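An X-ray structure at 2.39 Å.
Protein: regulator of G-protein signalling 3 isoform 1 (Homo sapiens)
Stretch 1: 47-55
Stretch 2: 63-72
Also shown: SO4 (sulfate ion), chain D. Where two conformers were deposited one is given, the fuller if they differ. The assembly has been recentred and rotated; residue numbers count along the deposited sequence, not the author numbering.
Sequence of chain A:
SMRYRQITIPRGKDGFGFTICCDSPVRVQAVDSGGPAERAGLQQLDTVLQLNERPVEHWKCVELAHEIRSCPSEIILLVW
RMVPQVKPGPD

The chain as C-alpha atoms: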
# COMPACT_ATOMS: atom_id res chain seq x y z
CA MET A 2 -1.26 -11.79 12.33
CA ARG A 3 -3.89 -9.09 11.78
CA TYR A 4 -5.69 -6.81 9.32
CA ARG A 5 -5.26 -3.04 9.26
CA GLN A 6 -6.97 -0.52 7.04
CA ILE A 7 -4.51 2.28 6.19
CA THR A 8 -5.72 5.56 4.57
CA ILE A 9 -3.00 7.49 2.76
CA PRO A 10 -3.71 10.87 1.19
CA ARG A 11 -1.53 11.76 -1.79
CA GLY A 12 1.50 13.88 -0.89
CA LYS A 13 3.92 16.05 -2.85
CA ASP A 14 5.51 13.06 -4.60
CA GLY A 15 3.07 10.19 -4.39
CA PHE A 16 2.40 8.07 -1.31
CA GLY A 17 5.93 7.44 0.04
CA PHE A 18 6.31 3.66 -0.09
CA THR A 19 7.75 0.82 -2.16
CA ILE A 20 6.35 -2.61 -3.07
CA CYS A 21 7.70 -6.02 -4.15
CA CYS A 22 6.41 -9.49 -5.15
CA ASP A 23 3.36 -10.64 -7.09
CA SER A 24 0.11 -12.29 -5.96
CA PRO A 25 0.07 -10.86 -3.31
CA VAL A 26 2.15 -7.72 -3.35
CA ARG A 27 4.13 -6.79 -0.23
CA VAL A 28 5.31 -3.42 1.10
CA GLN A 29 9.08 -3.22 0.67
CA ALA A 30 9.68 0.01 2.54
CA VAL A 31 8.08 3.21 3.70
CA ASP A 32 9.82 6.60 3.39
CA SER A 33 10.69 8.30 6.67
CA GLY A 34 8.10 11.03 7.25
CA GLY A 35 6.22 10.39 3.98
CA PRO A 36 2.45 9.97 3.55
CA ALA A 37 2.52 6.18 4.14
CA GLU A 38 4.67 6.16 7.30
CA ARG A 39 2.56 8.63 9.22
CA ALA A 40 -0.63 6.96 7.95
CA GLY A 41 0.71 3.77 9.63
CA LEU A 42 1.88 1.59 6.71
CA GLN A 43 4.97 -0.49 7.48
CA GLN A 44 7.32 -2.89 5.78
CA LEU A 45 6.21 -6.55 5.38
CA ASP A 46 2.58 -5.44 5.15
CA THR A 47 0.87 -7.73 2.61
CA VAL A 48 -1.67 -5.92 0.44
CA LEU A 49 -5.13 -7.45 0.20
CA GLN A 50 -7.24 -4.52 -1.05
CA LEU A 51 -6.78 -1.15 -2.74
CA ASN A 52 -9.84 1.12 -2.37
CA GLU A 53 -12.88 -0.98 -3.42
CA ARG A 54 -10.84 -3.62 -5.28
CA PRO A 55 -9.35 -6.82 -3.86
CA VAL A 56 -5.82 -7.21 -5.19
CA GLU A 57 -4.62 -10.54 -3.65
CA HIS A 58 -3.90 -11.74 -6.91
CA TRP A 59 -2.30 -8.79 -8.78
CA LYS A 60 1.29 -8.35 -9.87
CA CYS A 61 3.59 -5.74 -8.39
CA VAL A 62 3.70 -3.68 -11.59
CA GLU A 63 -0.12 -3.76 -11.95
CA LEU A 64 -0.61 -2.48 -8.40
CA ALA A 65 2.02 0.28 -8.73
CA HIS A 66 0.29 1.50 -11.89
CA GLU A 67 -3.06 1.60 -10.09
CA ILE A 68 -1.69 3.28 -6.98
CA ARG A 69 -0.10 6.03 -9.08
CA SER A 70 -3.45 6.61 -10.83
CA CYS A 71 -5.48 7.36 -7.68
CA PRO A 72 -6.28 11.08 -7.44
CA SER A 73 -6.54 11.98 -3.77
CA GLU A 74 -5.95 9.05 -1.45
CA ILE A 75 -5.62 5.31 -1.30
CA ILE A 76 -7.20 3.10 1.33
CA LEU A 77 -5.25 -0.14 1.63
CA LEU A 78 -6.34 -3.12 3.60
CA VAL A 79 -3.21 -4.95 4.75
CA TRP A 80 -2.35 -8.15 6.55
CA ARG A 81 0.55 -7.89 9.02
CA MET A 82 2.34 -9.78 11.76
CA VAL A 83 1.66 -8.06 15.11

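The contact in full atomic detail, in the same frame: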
# COMPACT_ATOMS: atom_id res chain seq x y z
N THR A 47 1.33 -7.09 3.84
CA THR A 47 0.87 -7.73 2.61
C THR A 47 -0.45 -7.07 2.22
O THR A 47 -1.30 -6.86 3.06
CB THR A 47 0.72 -9.27 2.77
OG1 THR A 47 1.98 -9.84 3.16
CG2 THR A 47 0.28 -9.95 1.48
N VAL A 48 -0.57 -6.73 0.94
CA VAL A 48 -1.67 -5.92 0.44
C VAL A 48 -2.80 -6.80 -0.08
O VAL A 48 -2.62 -7.60 -1.00
CB VAL A 48 -1.21 -4.96 -0.67
CG1 VAL A 48 -2.32 -3.95 -0.99
CG2 VAL A 48 0.06 -4.23 -0.27
N LEU A 49 -3.97 -6.65 0.53
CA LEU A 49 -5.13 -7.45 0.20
C LEU A 49 -6.13 -6.68 -0.65
O LEU A 49 -6.79 -7.26 -1.51
CB LEU A 49 -5.79 -7.95 1.48
CG LEU A 49 -4.85 -8.64 2.48
CD1 LEU A 49 -5.60 -8.95 3.78
CD2 LEU A 49 -4.20 -9.91 1.86
N GLN A 50 -6.24 -5.38 -0.40
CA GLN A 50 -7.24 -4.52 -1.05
C GLN A 50 -6.70 -3.11 -1.25
O GLN A 50 -6.02 -2.55 -0.37
CB GLN A 50 -8.52 -4.45 -0.22
CG GLN A 50 -9.74 -3.96 -1.00
CD GLN A 50 -11.04 -4.26 -0.30
OE1 GLN A 50 -11.50 -3.47 0.52
NE2 GLN A 50 -11.67 -5.38 -0.64
N LEU A 51 -7.03 -2.54 -2.41
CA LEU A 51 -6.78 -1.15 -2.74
C LEU A 51 -8.13 -0.49 -3.06
O LEU A 51 -8.79 -0.85 -4.03
CB LEU A 51 -5.86 -1.06 -3.95
CG LEU A 51 -5.72 0.33 -4.57
CD1 LEU A 51 -4.91 1.18 -3.65
CD2 LEU A 51 -5.09 0.23 -5.95
N ASN A 52 -8.52 0.47 -2.24
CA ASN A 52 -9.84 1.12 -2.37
C ASN A 52 -10.94 0.05 -2.40
O ASN A 52 -11.00 -0.76 -1.48
CB ASN A 52 -9.82 2.09 -3.57
CG ASN A 52 -8.79 3.22 -3.38
OD1 ASN A 52 -8.41 3.54 -2.25
ND2 ASN A 52 -8.31 3.80 -4.48
N GLU A 53 -11.80 0.02 -3.41
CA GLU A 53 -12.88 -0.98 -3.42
C GLU A 53 -12.44 -2.37 -3.91
O GLU A 53 -13.14 -3.36 -3.69
CB GLU A 53 -14.06 -0.49 -4.29
N ARG A 54 -11.25 -2.44 -4.51
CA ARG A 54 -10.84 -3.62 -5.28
C ARG A 54 -9.89 -4.56 -4.55
O ARG A 54 -8.81 -4.17 -4.15
CB ARG A 54 -10.21 -3.16 -6.59
CG ARG A 54 -11.19 -2.37 -7.45
CD ARG A 54 -10.79 -2.38 -8.91
NE ARG A 54 -9.79 -1.37 -9.22
CZ ARG A 54 -9.10 -1.32 -10.36
NH1 ARG A 54 -8.21 -0.36 -10.53
NH2 ARG A 54 -9.28 -2.23 -11.32
N PRO A 55 -10.30 -5.84 -4.37
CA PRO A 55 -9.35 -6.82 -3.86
C PRO A 55 -8.21 -7.08 -4.85
O PRO A 55 -8.44 -7.23 -6.05
CB PRO A 55 -10.20 -8.08 -3.67
CG PRO A 55 -11.32 -7.91 -4.57
CD PRO A 55 -11.62 -6.45 -4.62
N GLU A 63 1.29 -4.12 -11.81
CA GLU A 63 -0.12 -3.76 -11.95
C GLU A 63 -0.52 -2.84 -10.80
O GLU A 63 -1.09 -1.78 -11.01
CB GLU A 63 -1.03 -5.01 -11.99
CG GLU A 63 -0.86 -5.88 -13.25
CD GLU A 63 -1.59 -7.25 -13.20
OE1 GLU A 63 -1.85 -7.78 -12.09
OE2 GLU A 63 -1.87 -7.82 -14.28
N LEU A 64 -0.19 -3.25 -9.57
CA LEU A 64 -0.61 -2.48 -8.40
C LEU A 64 0.02 -1.10 -8.38
O LEU A 64 -0.67 -0.12 -8.13
CB LEU A 64 -0.27 -3.21 -7.10
CG LEU A 64 -0.90 -2.63 -5.82
CD1 LEU A 64 -2.38 -2.94 -5.77
CD2 LEU A 64 -0.19 -3.19 -4.57
N ALA A 65 1.32 -1.02 -8.65
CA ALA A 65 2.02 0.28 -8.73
C ALA A 65 1.33 1.24 -9.71
O ALA A 65 1.12 2.40 -9.41
CB ALA A 65 3.47 0.08 -9.15
N HIS A 66 0.98 0.72 -10.88
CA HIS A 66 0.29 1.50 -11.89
C HIS A 66 -1.03 2.05 -11.36
O HIS A 66 -1.37 3.21 -11.62
CB HIS A 66 0.02 0.64 -13.13
CG HIS A 66 -0.75 1.35 -14.19
ND1 HIS A 66 -0.14 1.96 -15.26
CD2 HIS A 66 -2.08 1.56 -14.34
CE1 HIS A 66 -1.06 2.52 -16.03
NE2 HIS A 66 -2.25 2.30 -15.49
N GLU A 67 -1.76 1.22 -10.61
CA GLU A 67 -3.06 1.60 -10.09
C GLU A 67 -2.94 2.60 -8.94
O GLU A 67 -3.71 3.57 -8.85
CB GLU A 67 -3.85 0.38 -9.63
CG GLU A 67 -5.33 0.49 -9.92
CD GLU A 67 -5.61 0.77 -11.40
OE1 GLU A 67 -5.08 0.04 -12.27
OE2 GLU A 67 -6.36 1.72 -11.70
N ILE A 68 -1.97 2.37 -8.07
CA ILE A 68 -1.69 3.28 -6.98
C ILE A 68 -1.39 4.66 -7.53
O ILE A 68 -1.98 5.63 -7.09
CB ILE A 68 -0.51 2.78 -6.10
CG1 ILE A 68 -0.98 1.61 -5.25
CG2 ILE A 68 0.01 3.91 -5.19
CD1 ILE A 68 0.13 0.92 -4.43
N ARG A 69 -0.50 4.74 -8.52
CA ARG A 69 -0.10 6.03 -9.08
C ARG A 69 -1.23 6.76 -9.79
O ARG A 69 -1.12 7.95 -10.03
CB ARG A 69 1.08 5.87 -10.02
CG ARG A 69 2.36 5.50 -9.30
CD ARG A 69 3.47 5.26 -10.29
NE ARG A 69 3.78 6.47 -11.04
CZ ARG A 69 4.54 6.51 -12.13
NH1 ARG A 69 4.74 7.66 -12.74
NH2 ARG A 69 5.10 5.41 -12.62
N SER A 70 -2.30 6.04 -10.12
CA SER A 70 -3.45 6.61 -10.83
C SER A 70 -4.59 7.05 -9.92
O SER A 70 -5.60 7.50 -10.42
CB SER A 70 -4.01 5.57 -11.80
OG SER A 70 -3.00 5.11 -12.68
N CYS A 71 -4.45 6.89 -8.60
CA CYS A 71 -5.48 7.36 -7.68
C CYS A 71 -5.32 8.86 -7.42
O CYS A 71 -4.24 9.30 -7.11
CB CYS A 71 -5.44 6.60 -6.36
SG CYS A 71 -5.83 4.86 -6.58
N PRO A 72 -6.41 9.64 -7.55
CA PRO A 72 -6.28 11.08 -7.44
C PRO A 72 -5.90 11.66 -6.08
O PRO A 72 -5.02 12.53 -6.01
CB PRO A 72 -7.67 11.60 -7.84
CG PRO A 72 -8.40 10.44 -8.42
CD PRO A 72 -7.79 9.22 -7.85
S SO4 D . 3.43 2.02 -13.51
O1 SO4 D . 4.63 2.52 -14.19
O2 SO4 D . 3.39 0.56 -13.60
O3 SO4 D . 3.49 2.42 -12.11
O4 SO4 D . 2.25 2.60 -14.15

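Strand 47-51 lies against the helix that includes residues 63-69, with the two N-to-C directions 36° apart and the axes 10.9 Å apart at closest approach. That spacing leaves room for side chains between the backbones, and no hydrogen bond crosses from one stretch to the other. The nearest CA pairs are Leu51 CA to Ile68 CA, at 8.0 Å, and Asn52 CA to Cys71 CA, at 9.3 Å, so of these two pairs the closer is at Leu51, the last residue of the strand. The two stretches bury 317 Å² in total.

The inward residues, Val48 and Leu51, are three apart rather than two; Leu49, with phi/psi of -104/-35°, departs from the extended conformation between them, so simple alternation does not hold. Thr47 and Leu49 are out of reach, and the CA-to-CB bond of Gln50 points away, whereas those of Val48 and Leu51 point toward the helix. Val48, a buried t rotamer, touches Leu64 through CG1 of Val48 and CD2 of Leu64 at 4.2 Å, an ordinary van der Waals distance between methyl groups.

Leu51 has more area covered by the other stretch, 77 Å², than any other residue here. Its side chain (chi1 t, chi2 p) meets three helix residues. CD2 of Leu51 lies 4.2 Å from CD1 of Leu64 and 3.9 Å from CB of Glu67, while CD1 of Leu51 reaches CG1 of Ile68 at 4.3 Å. Leu64, Glu67 and Ile68 fall at i, i+3 and i+4, a spacing that brings residues to one side of a helix; the bond Ile68 N to Leu64 O, 2.8 Å, is part of that helical frame.

A type II' turn from Leu51 to Arg54 then reverses the chain, closed by reciprocal backbone hydrogen bonds, Arg54 N to Leu51 O and Leu51 N to Arg54 O, each 3.0 Å. Asn52 occupies the second position with phi/psi of 53/-125°, and its CA-to-CB bond points toward stretch 2. Asn52 ND2 comes within 3.4 Å of Cys71 SG, a close polar approach. Glu53, modelled only to CB, makes no contact with stretch 2.

Arg54 supplies the charged pairing. Arg54 NH1 forms a salt bridge with OE2 of Glu67 at 3.0 Å, and the carboxylate approaches the guanidinium at its edge, near its plane, where the N-H groups point. Glu67 thus serves two partners: its CB packs on Leu51 while its carboxylate neutralises the arginine. Its chi1 of -143° lies between wells. Pro55 is out of reach, so the contact ends with this ion pair, at an exposed arginine beside the buried leucine cluster.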